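Local coordinates for protein argonaute (Methanocaldococcus jannaschii, PDB 5G5S) that uses short single-stranded DNA guides to find and slice complementary single-stranded DNA, and may defend its archaeal host against invading genetic elements, at residues Ile480-Met483 and Gly484-Ile488; Glu445-Lys448 and Lys449-Asp453. One frame throughout, in Å; residues are numbered along the deposited sequence.

Contact 1: residues Ile480-Met483 and Gly484-Ile488; sequences IQIM and GKLGI
A Schellman motif closes helix 473-485 of the Mid domain, joining M483 to I488 across the turn. I488 N donates to M483 O at 2.8 Å (N-H...O 155°), and G487, the C-prime residue with positive phi (59°), sends its N to G484 O at 3.1 Å. The helical ladder still runs regularly just before this point, with K485 N to Q481 O at 3.0 Å; at L486 it frays into two weak bonds, shared between I482 O and M483 O. The side chains follow the turn. M483, bent at chi2 (-61°) and chi3, brings SD obliquely against I488 CD1 at 3.7 Å, thereby bridging the last helical turn and the chain leaving it. On another face, I482 CG2 lies alongside L486 CD1 at 3.8 Å, both side chains pointing the same way. K485 lays CG over Q481 O at 3.2 Å, and a bend at chi3 then turns the chain so that NZ reaches the C-terminal carboxylate of I715 (salt bridge) and S458 O (hydrogen bond). Q481, which contacts guide DNA, accepts a hydrogen bond from L673 N at OE1. I482 and L486 both pack on F398 of strand 397-407, while L486 and K485 reach I457 of strand 456-462.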
loop_
_atom_site.group_PDB
_atom_site.type_symbol
_atom_site.label_atom_id
_atom_site.label_comp_id
_atom_site.label_asym_id
_atom_site.label_seq_id
_atom_site.Cartn_x
_atom_site.Cartn_y
_atom_site.Cartn_z
ATOM N N ILE A 480 12.135 -18.688 -1.705
ATOM C CA ILE A 480 11.729 -17.621 -2.628
ATOM C C ILE A 480 12.003 -16.258 -1.978
ATOM O O ILE A 480 12.610 -15.382 -2.601
ATOM C CB ILE A 480 10.234 -17.753 -3.068
ATOM C CG1 ILE A 480 10.045 -18.937 -4.044
ATOM C CG2 ILE A 480 9.730 -16.432 -3.701
ATOM C CD1 ILE A 480 8.641 -19.446 -4.161
ATOM N N GLN A 481 11.574 -16.111 -0.712
ATOM C CA GLN A 481 11.746 -14.882 0.048
ATOM C C GLN A 481 13.202 -14.570 0.371
ATOM O O GLN A 481 13.587 -13.408 0.275
ATOM C CB GLN A 481 10.833 -14.845 1.282
ATOM C CG GLN A 481 10.675 -13.428 1.820
ATOM C CD GLN A 481 9.363 -13.162 2.489
ATOM O OE1 GLN A 481 8.307 -13.640 2.077
ATOM N NE2 GLN A 481 9.405 -12.313 3.498
ATOM N N ILE A 482 14.020 -15.608 0.681
ATOM C CA ILE A 482 15.457 -15.480 0.951
ATOM C C ILE A 482 16.178 -14.945 -0.298
ATOM O O ILE A 482 16.985 -14.015 -0.182
ATOM C CB ILE A 482 16.058 -16.811 1.493
ATOM C CG1 ILE A 482 15.613 -17.058 2.955
ATOM C CG2 ILE A 482 17.590 -16.851 1.355
ATOM C CD1 ILE A 482 16.039 -18.460 3.608
ATOM N N MET A 483 15.855 -15.506 -1.489
ATOM C CA MET A 483 16.399 -15.076 -2.794
ATOM C C MET A 483 16.121 -13.595 -3.047
ATOM O O MET A 483 17.025 -12.870 -3.463
ATOM C CB MET A 483 15.829 -15.923 -3.959
ATOM C CG MET A 483 16.193 -17.405 -3.910
ATOM S SD MET A 483 17.955 -17.796 -3.976
ATOM C CE MET A 483 18.271 -18.131 -2.256
ATOM N N GLY A 484 14.880 -13.167 -2.777
ATOM C CA GLY A 484 14.434 -11.784 -2.929
ATOM C C GLY A 484 15.192 -10.838 -2.021
ATOM O O GLY A 484 15.635 -9.780 -2.457
ATOM N N LYS A 485 15.371 -11.233 -0.761
ATOM C CA LYS A 485 16.107 -10.484 0.253
ATOM C C LYS A 485 17.582 -10.410 -0.081
ATOM O O LYS A 485 18.250 -9.479 0.351
ATOM C CB LYS A 485 15.859 -11.059 1.662
ATOM C CG LYS A 485 14.397 -10.865 2.106
ATOM C CD LYS A 485 14.210 -10.927 3.606
ATOM C CE LYS A 485 14.333 -9.588 4.266
ATOM N NZ LYS A 485 13.728 -9.595 5.621
ATOM N N LEU A 486 18.079 -11.350 -0.903
ATOM C CA LEU A 486 19.477 -11.329 -1.343
ATOM C C LEU A 486 19.656 -10.729 -2.750
ATOM O O LEU A 486 20.737 -10.833 -3.334
ATOM C CB LEU A 486 20.150 -12.709 -1.202
ATOM C CG LEU A 486 20.361 -13.218 0.229
ATOM C CD1 LEU A 486 20.550 -14.715 0.241
ATOM C CD2 LEU A 486 21.532 -12.515 0.921
ATOM N N GLY A 487 18.597 -10.072 -3.252
ATOM C CA GLY A 487 18.545 -9.421 -4.559
ATOM C C GLY A 487 18.787 -10.345 -5.731
ATOM O O GLY A 487 19.219 -9.899 -6.792
ATOM N N ILE A 488 18.525 -11.641 -5.547
ATOM C CA ILE A 488 18.711 -12.644 -6.596
ATOM C C ILE A 488 17.530 -12.587 -7.569
ATOM O O ILE A 488 16.383 -12.731 -7.158
ATOM C CB ILE A 488 18.994 -14.069 -6.010
ATOM C CG1 ILE A 488 20.343 -14.077 -5.254
ATOM C CG2 ILE A 488 18.980 -15.145 -7.113
ATOM C CD1 ILE A 488 20.573 -15.219 -4.251
#

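Contact 2: residues Glu445-Lys448 and Lys449-Asp453; sequences EILK and KQLFD
L447 and L451, one turn apart on helix 442-452, meet obliquely, CG of the first 4.1 Å from CD2 of the second. L451 CB also sits close over L447 O, the carbonyl that accepts L451 N at 3.0 Å. One residue earlier along the ladder, Q450 N reaches I446 O at 3.1 Å in a nearly straight bond (173°), with Q450 CB and CG both near that same oxygen. I446 and K449 run side by side: CG of K449 stands anti to the backbone N (chi1 -178°), and a bend at chi3 (87°) brings K449 NZ to 3.5 Å from I446 CD1. That ammonium is fixed by a salt bridge to E179 and a hydrogen bond to K698 O. Farther round the helix, K448 NZ and E445 OE2, 3.4 Å apart, form a salt bridge whose hydrogen bond is weak; the stronger partner of K448 NZ is OD1 of N460 on strand 456-462, which accepts a hydrogen bond from it. L447 and L451 pack between helix 412-420 and strand 428-434, both touching I432, and F452 stacks its ring on Y713. The helix thus pairs an apolar seam with two anchored lysines. E179 would be expected to balance much of the charge of K449, whereas K448 leans on N460 and on the weaker pairing with E445.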
loop_
_atom_site.group_PDB
_atom_site.type_symbol
_atom_site.label_atom_id
_atom_site.label_comp_id
_atom_site.label_asym_id
_atom_site.label_seq_id
_atom_site.Cartn_x
_atom_site.Cartn_y
_atom_site.Cartn_z
ATOM N N GLU A 445 10.286 -8.601 14.031
ATOM C CA GLU A 445 10.550 -7.549 13.041
ATOM C C GLU A 445 11.620 -6.587 13.600
ATOM O O GLU A 445 12.450 -6.083 12.839
ATOM C CB GLU A 445 9.255 -6.788 12.684
ATOM C CG GLU A 445 8.216 -7.599 11.917
ATOM C CD GLU A 445 8.650 -8.114 10.559
ATOM O OE1 GLU A 445 9.274 -7.345 9.789
ATOM O OE2 GLU A 445 8.373 -9.300 10.269
ATOM N N ILE A 446 11.604 -6.361 14.941
ATOM C CA ILE A 446 12.607 -5.550 15.651
ATOM C C ILE A 446 13.963 -6.233 15.502
ATOM O O ILE A 446 14.947 -5.560 15.203
ATOM C CB ILE A 446 12.214 -5.273 17.144
ATOM C CG1 ILE A 446 11.032 -4.288 17.251
ATOM C CG2 ILE A 446 13.397 -4.811 18.016
ATOM C CD1 ILE A 446 11.197 -2.982 16.446
ATOM N N LEU A 447 13.988 -7.577 15.647
ATOM C CA LEU A 447 15.190 -8.393 15.502
ATOM C C LEU A 447 15.783 -8.275 14.099
ATOM O O LEU A 447 16.974 -8.041 13.985
ATOM C CB LEU A 447 14.939 -9.869 15.894
ATOM C CG LEU A 447 16.192 -10.773 16.000
ATOM C CD1 LEU A 447 17.092 -10.347 17.144
ATOM C CD2 LEU A 447 15.812 -12.232 16.151
ATOM N N LYS A 448 14.958 -8.374 13.047
ATOM C CA LYS A 448 15.408 -8.260 11.651
ATOM C C LYS A 448 16.067 -6.917 11.334
ATOM O O LYS A 448 17.133 -6.877 10.709
ATOM C CB LYS A 448 14.256 -8.506 10.684
ATOM C CG LYS A 448 13.772 -9.943 10.674
ATOM C CD LYS A 448 13.012 -10.267 9.388
ATOM C CE LYS A 448 11.655 -9.623 9.283
ATOM N NZ LYS A 448 10.910 -10.144 8.106
ATOM N N LYS A 449 15.406 -5.831 11.755
ATOM C CA LYS A 449 15.821 -4.450 11.567
ATOM C C LYS A 449 17.200 -4.194 12.196
ATOM O O LYS A 449 18.112 -3.757 11.495
ATOM C CB LYS A 449 14.741 -3.510 12.127
ATOM C CG LYS A 449 15.015 -2.028 11.951
ATOM C CD LYS A 449 13.849 -1.212 12.464
ATOM C CE LYS A 449 13.910 -0.886 13.937
ATOM N NZ LYS A 449 12.584 -0.448 14.452
ATOM N N GLN A 450 17.341 -4.500 13.495
ATOM C CA GLN A 450 18.572 -4.353 14.286
ATOM C C GLN A 450 19.706 -5.256 13.797
ATOM O O GLN A 450 20.876 -4.912 13.968
ATOM C CB GLN A 450 18.302 -4.587 15.783
ATOM C CG GLN A 450 17.501 -3.468 16.448
ATOM C CD GLN A 450 17.573 -3.499 17.957
ATOM O OE1 GLN A 450 17.622 -4.557 18.594
ATOM N NE2 GLN A 450 17.556 -2.321 18.566
ATOM N N LEU A 451 19.350 -6.417 13.221
ATOM C CA LEU A 451 20.262 -7.397 12.630
ATOM C C LEU A 451 20.863 -6.783 11.363
ATOM O O LEU A 451 22.065 -6.909 11.150
ATOM C CB LEU A 451 19.473 -8.671 12.269
ATOM C CG LEU A 451 19.940 -10.041 12.780
ATOM C CD1 LEU A 451 20.562 -9.974 14.152
ATOM C CD2 LEU A 451 18.787 -11.016 12.787
ATOM N N PHE A 452 20.034 -6.095 10.540
ATOM C CA PHE A 452 20.488 -5.434 9.311
ATOM C C PHE A 452 21.444 -4.246 9.556
ATOM O O PHE A 452 22.301 -3.971 8.712
ATOM C CB PHE A 452 19.318 -5.054 8.390
ATOM C CG PHE A 452 19.797 -4.488 7.076
ATOM C CD1 PHE A 452 20.319 -5.321 6.093
ATOM C CD2 PHE A 452 19.833 -3.112 6.864
ATOM C CE1 PHE A 452 20.834 -4.791 4.911
ATOM C CE2 PHE A 452 20.392 -2.582 5.702
ATOM C CZ PHE A 452 20.870 -3.424 4.724
ATOM N N ASP A 453 21.308 -3.561 10.709
ATOM C CA ASP A 453 22.187 -2.463 11.108
ATOM C C ASP A 453 23.632 -2.974 11.292
ATOM O O ASP A 453 24.578 -2.192 11.195
ATOM C CB ASP A 453 21.691 -1.831 12.419
ATOM C CG ASP A 453 20.674 -0.716 12.264
ATOM O OD1 ASP A 453 20.470 -0.245 11.117
ATOM O OD2 ASP A 453 20.127 -0.269 13.296
#

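Contact 2 precedes contact 1 along the chain, and their centres lie about 17 Å apart in the Mid domain. Helix 442-452 is the crossover of the beta-alpha-beta unit between strands 428-434 and 456-462; helix 473-485 comes later in the chain, after strand 456-462 and the short helix 463-467. Both helices pack on that edge strand of the four-stranded parallel sheet. They meet where K448 NZ and K485 NZ approach to 3.8 Å, beside the C-terminal carboxylate of I715, whose pairing with K448 is long and weak. Because residues 459-462 of the shared strand bind the phosphorylated 5' end of guide DNA, the two lysines probably lie at the edge of that site.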